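Local coordinates for protein transcription regulator (Haloarcula marismortui ATCC 43049, PDB 3CRJ) that probably binds operator DNA as a dimeric TetR-family repressor and so regulates transcription in a halophilic archaeon, at residues E17-A22 with D59-A64; R39-Y44 with A49-Y54; Y68-F73 with F127-E132. One frame throughout, in Å; residues are numbered along the deposited sequence.

Contact 1. Residues E17-A22 with D59-A64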
# COMPACT_ATOMS: atom_id res chain seq x y z
N GLU A 17 -18.83 -21.95 0.11
CA GLU A 17 -18.00 -21.89 -1.09
C GLU A 17 -18.68 -21.20 -2.29
O GLU A 17 -18.11 -20.29 -2.89
CB GLU A 17 -17.57 -23.30 -1.48
CG GLU A 17 -16.21 -23.71 -0.96
CD GLU A 17 -15.17 -23.71 -2.07
OE1 GLU A 17 -15.22 -22.82 -2.93
OE2 GLU A 17 -14.30 -24.62 -2.08
N GLU A 18 -19.89 -21.64 -2.63
CA GLU A 18 -20.68 -21.00 -3.67
C GLU A 18 -20.90 -19.53 -3.34
O GLU A 18 -20.87 -18.69 -4.25
CB GLU A 18 -22.05 -21.65 -3.80
CG GLU A 18 -22.17 -22.78 -4.79
CD GLU A 18 -23.63 -23.08 -5.06
OE1 GLU A 18 -24.26 -22.30 -5.79
OE2 GLU A 18 -24.15 -24.09 -4.54
N ILE A 19 -21.12 -19.22 -2.06
CA ILE A 19 -21.26 -17.83 -1.62
C ILE A 19 -19.94 -17.05 -1.68
O ILE A 19 -19.93 -15.90 -2.11
CB ILE A 19 -21.95 -17.67 -0.24
CG1 ILE A 19 -23.46 -17.99 -0.35
CG2 ILE A 19 -21.78 -16.24 0.28
CD1 ILE A 19 -24.23 -17.96 0.98
N MSE A 20 -18.83 -17.67 -1.26
CA MSE A 20 -17.53 -17.02 -1.41
C MSE A 20 -17.26 -16.69 -2.87
O MSE A 20 -16.88 -15.58 -3.20
CB MSE A 20 -16.41 -17.87 -0.83
CG MSE A 20 -16.41 -17.98 0.71
SE MSE A 20 -16.50 -16.29 1.75
CE MSE A 20 -18.40 -15.88 1.68
N GLN A 21 -17.52 -17.64 -3.76
CA GLN A 21 -17.36 -17.40 -5.19
C GLN A 21 -18.21 -16.23 -5.71
O GLN A 21 -17.71 -15.36 -6.41
CB GLN A 21 -17.60 -18.68 -5.97
CG GLN A 21 -16.44 -19.63 -5.88
CD GLN A 21 -16.85 -21.07 -6.02
OE1 GLN A 21 -16.61 -21.87 -5.12
NE2 GLN A 21 -17.47 -21.41 -7.14
N ALA A 22 -19.48 -16.21 -5.35
CA ALA A 22 -20.35 -15.09 -5.70
C ALA A 22 -19.70 -13.80 -5.25
O ALA A 22 -19.63 -12.83 -6.01
CB ALA A 22 -21.71 -15.24 -5.06
N ASP A 59 -20.06 -6.80 6.26
CA ASP A 59 -18.80 -6.91 6.99
C ASP A 59 -18.48 -8.31 7.52
O ASP A 59 -17.33 -8.75 7.43
CB ASP A 59 -18.72 -5.89 8.13
CG ASP A 59 -18.41 -4.48 7.64
OD1 ASP A 59 -18.30 -3.58 8.50
OD2 ASP A 59 -18.26 -4.29 6.39
N ASP A 60 -19.47 -9.00 8.06
CA ASP A 60 -19.23 -10.38 8.48
C ASP A 60 -18.80 -11.19 7.27
O ASP A 60 -17.86 -11.98 7.33
CB ASP A 60 -20.51 -10.99 9.04
CG ASP A 60 -20.93 -10.39 10.36
OD1 ASP A 60 -20.63 -9.19 10.59
OD2 ASP A 60 -21.58 -11.11 11.16
N LEU A 61 -19.51 -10.96 6.17
CA LEU A 61 -19.33 -11.73 4.96
C LEU A 61 -17.94 -11.53 4.39
O LEU A 61 -17.30 -12.49 3.96
CB LEU A 61 -20.40 -11.33 3.95
CG LEU A 61 -20.53 -12.25 2.74
CD1 LEU A 61 -21.96 -12.23 2.26
CD2 LEU A 61 -19.58 -11.85 1.62
N LEU A 62 -17.45 -10.30 4.42
CA LEU A 62 -16.13 -10.00 3.88
C LEU A 62 -15.00 -10.40 4.82
O LEU A 62 -13.87 -10.63 4.38
CB LEU A 62 -16.04 -8.53 3.50
CG LEU A 62 -16.90 -8.08 2.32
CD1 LEU A 62 -16.81 -6.58 2.16
CD2 LEU A 62 -16.48 -8.79 1.01
N ALA A 63 -15.27 -10.51 6.11
CA ALA A 63 -14.24 -11.04 6.99
C ALA A 63 -14.02 -12.49 6.57
O ALA A 63 -12.88 -12.91 6.36
CB ALA A 63 -14.65 -10.95 8.45
N ALA A 64 -15.13 -13.22 6.41
CA ALA A 64 -15.10 -14.59 5.88
C ALA A 64 -14.37 -14.67 4.53
O ALA A 64 -13.54 -15.56 4.33
CB ALA A 64 -16.51 -15.15 5.78
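Met20, modelled as selenomethionine, lays the end of its side chain against the C-terminal end of segment 59-64, where its selenium overlaps Ala64. SE lies 3.9 Å from Ala64 C and 4.2 Å from Ala64 CB, so the heavy atom meets both the backbone and the methyl of one small residue. The terminal methyl then turns off to a second partner: Met20 CE is 4.2 Å from Leu61 CD2. This double reach follows from a chain bent twice, with chi2 at -51° and chi3 at 80°; the two bends place CE beside Leu61 while SE stays at Ala64. Met20 and Leu61 run alongside each other in opposite directions. Ile19 adds a looser touch, its CG2 4.5 Å from Leu61 CD1.

These residues join helix 12-30 to helix 58-78, the first helix of the TetR-type DNA-binding domain and the long helix that leads from that domain into the C-terminal body. The axes of the two short segments approach to 10.7 Å and make an angle of 99°, nearly perpendicular. At that spacing the backbones stay well apart, the nearest CA pair being Met20 and Ala64 at 8.1 Å, and the join is made mainly by apolar side chains, with 146 Å² buried in total. Three of the four touching residues are buried in the assembly. Tyr55 touches both Met20 and Ala64, while Phe65 and Tyr68, further along helix 58-78, also pack on Met20. Helix 37-44 adds Ile40 against Leu61 and Tyr44 against Ile19.

Contact 2. Residues R39-Y44 with A49-Y54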
# COMPACT_ATOMS: atom_id res chain seq x y z
N ARG A 39 -26.25 -7.70 -4.10
CA ARG A 39 -25.51 -7.93 -5.33
C ARG A 39 -24.76 -9.25 -5.26
O ARG A 39 -24.74 -10.02 -6.23
CB ARG A 39 -24.59 -6.75 -5.64
CG ARG A 39 -25.33 -5.65 -6.40
CD ARG A 39 -24.63 -4.33 -6.23
NE ARG A 39 -25.46 -3.22 -6.68
CZ ARG A 39 -24.98 -2.07 -7.14
NH1 ARG A 39 -23.68 -1.87 -7.22
NH2 ARG A 39 -25.80 -1.12 -7.54
N ILE A 40 -24.19 -9.53 -4.09
CA ILE A 40 -23.73 -10.86 -3.76
C ILE A 40 -24.82 -11.89 -4.07
O ILE A 40 -24.59 -12.83 -4.83
CB ILE A 40 -23.34 -10.93 -2.29
CG1 ILE A 40 -22.23 -9.91 -2.02
CG2 ILE A 40 -22.96 -12.37 -1.92
CD1 ILE A 40 -21.77 -9.88 -0.58
N ALA A 41 -26.01 -11.69 -3.51
CA ALA A 41 -27.08 -12.64 -3.74
C ALA A 41 -27.41 -12.79 -5.22
O ALA A 41 -27.59 -13.90 -5.69
CB ALA A 41 -28.31 -12.27 -2.97
N ASP A 42 -27.48 -11.68 -5.95
CA ASP A 42 -27.67 -11.77 -7.41
C ASP A 42 -26.62 -12.65 -8.10
O ASP A 42 -26.91 -13.38 -9.03
CB ASP A 42 -27.74 -10.39 -8.07
CG ASP A 42 -27.96 -10.49 -9.59
OD1 ASP A 42 -26.98 -10.73 -10.34
OD2 ASP A 42 -29.13 -10.35 -10.04
N GLU A 43 -25.39 -12.58 -7.63
CA GLU A 43 -24.34 -13.41 -8.20
C GLU A 43 -24.40 -14.87 -7.75
O GLU A 43 -23.91 -15.75 -8.43
CB GLU A 43 -22.98 -12.78 -7.93
CG GLU A 43 -22.55 -11.83 -9.04
CD GLU A 43 -21.98 -12.55 -10.24
OE1 GLU A 43 -22.02 -13.79 -10.27
OE2 GLU A 43 -21.51 -11.86 -11.17
N TYR A 44 -25.04 -15.10 -6.60
CA TYR A 44 -25.16 -16.43 -6.02
C TYR A 44 -26.32 -17.18 -6.67
O TYR A 44 -26.28 -18.40 -6.81
CB TYR A 44 -25.31 -16.29 -4.50
CG TYR A 44 -25.64 -17.52 -3.71
CD1 TYR A 44 -24.91 -18.71 -3.87
CD2 TYR A 44 -26.62 -17.48 -2.73
CE1 TYR A 44 -25.20 -19.86 -3.09
CE2 TYR A 44 -26.92 -18.61 -1.95
CZ TYR A 44 -26.21 -19.79 -2.13
OH TYR A 44 -26.52 -20.89 -1.35
N ALA A 49 -31.99 -13.77 1.44
CA ALA A 49 -32.03 -14.46 2.72
C ALA A 49 -31.25 -15.77 2.72
O ALA A 49 -30.96 -16.32 3.77
CB ALA A 49 -33.49 -14.72 3.13
N ALA A 50 -30.94 -16.30 1.55
CA ALA A 50 -30.08 -17.46 1.48
C ALA A 50 -28.61 -17.09 1.80
O ALA A 50 -27.84 -17.94 2.24
CB ALA A 50 -30.20 -18.16 0.14
N VAL A 51 -28.22 -15.83 1.59
CA VAL A 51 -26.95 -15.36 2.13
C VAL A 51 -27.04 -14.90 3.59
O VAL A 51 -26.15 -15.22 4.39
CB VAL A 51 -26.15 -14.38 1.16
CG1 VAL A 51 -26.89 -14.11 -0.12
CG2 VAL A 51 -25.66 -13.10 1.87
N HIS A 52 -28.12 -14.22 3.97
CA HIS A 52 -28.28 -13.81 5.38
C HIS A 52 -28.43 -14.99 6.35
O HIS A 52 -28.33 -14.82 7.57
CB HIS A 52 -29.43 -12.83 5.58
CG HIS A 52 -29.04 -11.42 5.30
ND1 HIS A 52 -29.84 -10.55 4.59
CD2 HIS A 52 -27.92 -10.73 5.61
CE1 HIS A 52 -29.24 -9.38 4.49
NE2 HIS A 52 -28.07 -9.46 5.09
N TYR A 53 -28.65 -16.17 5.78
CA TYR A 53 -28.64 -17.41 6.55
C TYR A 53 -27.26 -17.66 7.16
O TYR A 53 -27.16 -18.16 8.27
CB TYR A 53 -29.09 -18.58 5.67
CG TYR A 53 -29.17 -19.92 6.38
CD1 TYR A 53 -28.07 -20.78 6.40
CD2 TYR A 53 -30.33 -20.34 7.01
CE1 TYR A 53 -28.13 -22.01 7.05
CE2 TYR A 53 -30.40 -21.57 7.65
CZ TYR A 53 -29.29 -22.40 7.67
OH TYR A 53 -29.34 -23.61 8.31
N TYR A 54 -26.21 -17.28 6.44
CA TYR A 54 -24.84 -17.53 6.89
C TYR A 54 -24.15 -16.30 7.44
O TYR A 54 -23.33 -16.40 8.34
CB TYR A 54 -24.02 -18.14 5.76
CG TYR A 54 -24.56 -19.47 5.31
CD1 TYR A 54 -24.30 -20.63 6.04
CD2 TYR A 54 -25.35 -19.56 4.17
CE1 TYR A 54 -24.80 -21.85 5.64
CE2 TYR A 54 -25.87 -20.78 3.76
CZ TYR A 54 -25.58 -21.93 4.50
OH TYR A 54 -26.10 -23.15 4.11
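Ala41 and Val51 make the closest touch between helix 37-44 and the short, weakly bonded helix 48-52, the two helices of the predicted helix-turn-helix motif, with Ala41 CB 3.7 Å from Val51 CG1. The same valine methyl lies 3.9 Å from Ala41 CA, so it rests against the backbone of helix 37-44 as well as on the alanine methyl. The CA atoms of this pair are 6.5 Å apart, a short separation consistent with the small Ala41 on one side. Tyr44 supplies the second area of contact. Its ring meets Ala50 at the edge, the methyl carbon CB lying near the ring plane, and the same ring touches Val51 CG1 obliquely through CD2 at 4.3 Å. With CG anti to the backbone N, chi1 172° places the ring so that its CD2-CE2 side meets Ala50 and Val51.

Further out, Val51 also packs on Ile37 and on Leu61 of helix 58-78, and Gln15 of helix 12-30 touches Tyr44, so helix 12-30 and helix 58-78 back the pair. Glu43 forms a salt bridge with Arg25, which ties helix 37-44 to helix 12-30. In TetR relatives the second helix of this motif enters the DNA major groove, a role helix 48-52 would be expected to share. At the ring edge, Tyr44 CE2 stands 3.9 Å from Ala50 CB.

Contact 3. Residues Y68-F73 with F127-E132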
# COMPACT_ATOMS: atom_id res chain seq x y z
N TYR A 68 -11.22 -16.77 3.43
CA TYR A 68 -11.27 -17.57 2.22
C TYR A 68 -10.05 -17.33 1.33
O TYR A 68 -9.44 -18.29 0.90
CB TYR A 68 -12.59 -17.30 1.50
CG TYR A 68 -12.69 -17.82 0.09
CD1 TYR A 68 -13.06 -19.13 -0.16
CD2 TYR A 68 -12.46 -16.97 -0.99
CE1 TYR A 68 -13.18 -19.60 -1.49
CE2 TYR A 68 -12.56 -17.41 -2.30
CZ TYR A 68 -12.92 -18.72 -2.56
OH TYR A 68 -13.03 -19.16 -3.87
N LEU A 69 -9.70 -16.08 1.07
CA LEU A 69 -8.55 -15.82 0.21
C LEU A 69 -7.26 -16.33 0.84
O LEU A 69 -6.36 -16.80 0.14
CB LEU A 69 -8.42 -14.34 -0.14
CG LEU A 69 -9.56 -13.64 -0.88
CD1 LEU A 69 -9.23 -12.18 -1.19
CD2 LEU A 69 -9.96 -14.38 -2.15
N LEU A 70 -7.15 -16.26 2.16
CA LEU A 70 -5.97 -16.77 2.83
C LEU A 70 -5.85 -18.29 2.65
O LEU A 70 -4.75 -18.79 2.43
CB LEU A 70 -5.94 -16.36 4.31
CG LEU A 70 -4.69 -16.74 5.13
CD1 LEU A 70 -3.47 -16.10 4.50
CD2 LEU A 70 -4.81 -16.36 6.62
N GLU A 71 -6.96 -19.00 2.74
CA GLU A 71 -6.96 -20.47 2.60
C GLU A 71 -6.54 -20.88 1.19
O GLU A 71 -5.75 -21.81 1.00
CB GLU A 71 -8.34 -21.08 2.89
CG GLU A 71 -8.81 -21.02 4.32
CD GLU A 71 -10.23 -21.59 4.47
OE1 GLU A 71 -11.18 -20.80 4.62
OE2 GLU A 71 -10.39 -22.84 4.42
N ARG A 72 -7.11 -20.19 0.21
CA ARG A 72 -6.74 -20.36 -1.19
C ARG A 72 -5.22 -20.17 -1.34
O ARG A 72 -4.55 -20.95 -2.02
CB ARG A 72 -7.50 -19.34 -2.06
CG ARG A 72 -8.71 -19.85 -2.86
CD ARG A 72 -8.55 -19.26 -4.29
NE ARG A 72 -9.79 -19.02 -5.05
CZ ARG A 72 -9.90 -18.08 -5.99
NH1 ARG A 72 -8.86 -17.29 -6.26
NH2 ARG A 72 -11.05 -17.90 -6.64
N PHE A 73 -4.69 -19.15 -0.69
CA PHE A 73 -3.26 -18.87 -0.76
C PHE A 73 -2.46 -19.98 -0.06
O PHE A 73 -1.50 -20.51 -0.63
CB PHE A 73 -2.93 -17.50 -0.18
CG PHE A 73 -1.46 -17.21 -0.14
CD1 PHE A 73 -0.79 -16.86 -1.30
CD2 PHE A 73 -0.75 -17.29 1.04
CE1 PHE A 73 0.57 -16.58 -1.28
CE2 PHE A 73 0.61 -17.02 1.07
CZ PHE A 73 1.27 -16.67 -0.10
N PHE A 127 -6.11 -9.01 8.02
CA PHE A 127 -4.97 -8.59 7.23
C PHE A 127 -3.67 -8.82 7.97
O PHE A 127 -2.62 -9.02 7.35
CB PHE A 127 -5.06 -7.10 6.91
CG PHE A 127 -6.04 -6.75 5.81
CD1 PHE A 127 -5.88 -7.27 4.53
CD2 PHE A 127 -7.08 -5.86 6.05
CE1 PHE A 127 -6.79 -6.94 3.52
CE2 PHE A 127 -7.99 -5.51 5.04
CZ PHE A 127 -7.84 -6.06 3.78
N ARG A 128 -3.71 -8.75 9.31
CA ARG A 128 -2.52 -9.05 10.11
C ARG A 128 -2.24 -10.56 10.03
O ARG A 128 -1.10 -11.02 9.94
CB ARG A 128 -2.71 -8.59 11.55
CG ARG A 128 -1.57 -9.00 12.48
CD ARG A 128 -1.74 -8.45 13.90
NE ARG A 128 -1.37 -7.03 14.05
CZ ARG A 128 -2.22 -6.01 13.98
NH1 ARG A 128 -1.79 -4.77 14.14
NH2 ARG A 128 -3.52 -6.23 13.75
N GLN A 129 -3.32 -11.31 10.02
CA GLN A 129 -3.25 -12.75 9.93
C GLN A 129 -2.53 -13.16 8.65
O GLN A 129 -1.60 -13.97 8.68
CB GLN A 129 -4.67 -13.33 9.97
CG GLN A 129 -4.78 -14.64 10.70
CD GLN A 129 -6.21 -15.10 10.87
OE1 GLN A 129 -7.15 -14.29 10.97
NE2 GLN A 129 -6.39 -16.41 10.90
N ASN A 130 -2.97 -12.60 7.53
CA ASN A 130 -2.37 -12.85 6.23
C ASN A 130 -0.91 -12.50 6.33
O ASN A 130 -0.05 -13.34 6.11
CB ASN A 130 -3.06 -11.99 5.19
CG ASN A 130 -2.80 -12.45 3.76
OD1 ASN A 130 -3.75 -12.88 3.06
ND2 ASN A 130 -1.54 -12.33 3.29
N ASP A 131 -0.63 -11.27 6.74
CA ASP A 131 0.73 -10.83 6.90
C ASP A 131 1.57 -11.81 7.73
O ASP A 131 2.63 -12.20 7.27
CB ASP A 131 0.76 -9.44 7.49
CG ASP A 131 2.13 -8.82 7.46
OD1 ASP A 131 2.74 -8.67 6.37
OD2 ASP A 131 2.60 -8.46 8.54
N GLU A 132 1.09 -12.23 8.93
CA GLU A 132 1.84 -13.19 9.77
C GLU A 132 2.17 -14.50 9.05
O GLU A 132 3.26 -15.07 9.22
CB GLU A 132 1.14 -13.55 11.08
CG GLU A 132 0.89 -12.43 12.07
CD GLU A 132 2.15 -11.86 12.75
OE1 GLU A 132 3.26 -11.88 12.15
OE2 GLU A 132 2.00 -11.36 13.89
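Leu70 meets Asn130 by van der Waals contact between a methyl and an amide: Leu70 CD1 lies 3.5 Å from Asn130 OD1 and 3.8 Å from Asn130 CG. The two side chains pass each other in opposite directions. Both have CG anti to the backbone N; at chi1 -163° the amide of Asn130 comes nearer to Leu70 than the direction of its CB suggests. The other leucine methyl makes a looser contact, Leu70 CD2 standing 4.4 Å from Gln129 CG. Backbone spacing agrees with this close side-chain fit, since the CA atoms of Leu70 and Asn130 are 6.3 Å apart.

Polar bonds stay within a segment or lead outside the pair. Tyr68 OH accepts a weak hydrogen bond from Arg72 NE along helix 58-78, and Asp131 forms a salt bridge with Arg173 of the second subunit.

Helix 58-78, which runs on from the DNA-binding domain, lies against helix 121-148 of the C-terminal body. Leu69 touches Leu106 and Leu110 of helix 104-115, Tyr68 packs on helix 12-30, and Phe73 continues the join onto Tyr133, Val134 and Met137 of helix 121-148.

Contact 1 closes a chain segment that contains contact 2, and contact 3 follows both in sequence. Contacts 1 and 2 are neighbours, their centres 9 Å apart; Ala22 and Glu18 both pack on Tyr44, so together they form one compact part of the DNA-binding domain. Helix 58-78 carries half of contact 1 and, further on, half of contact 3, whose centres are 14 Å apart; Tyr68 bridges them by touching Gln21 as well as Met20. Contacts 2 and 3 do not touch, with nearest atoms about 12 Å apart. The shared helix therefore links the helix-turn-helix to helix 121-148, a route by which changes in the body could reach the DNA-binding end, as in TetR relatives.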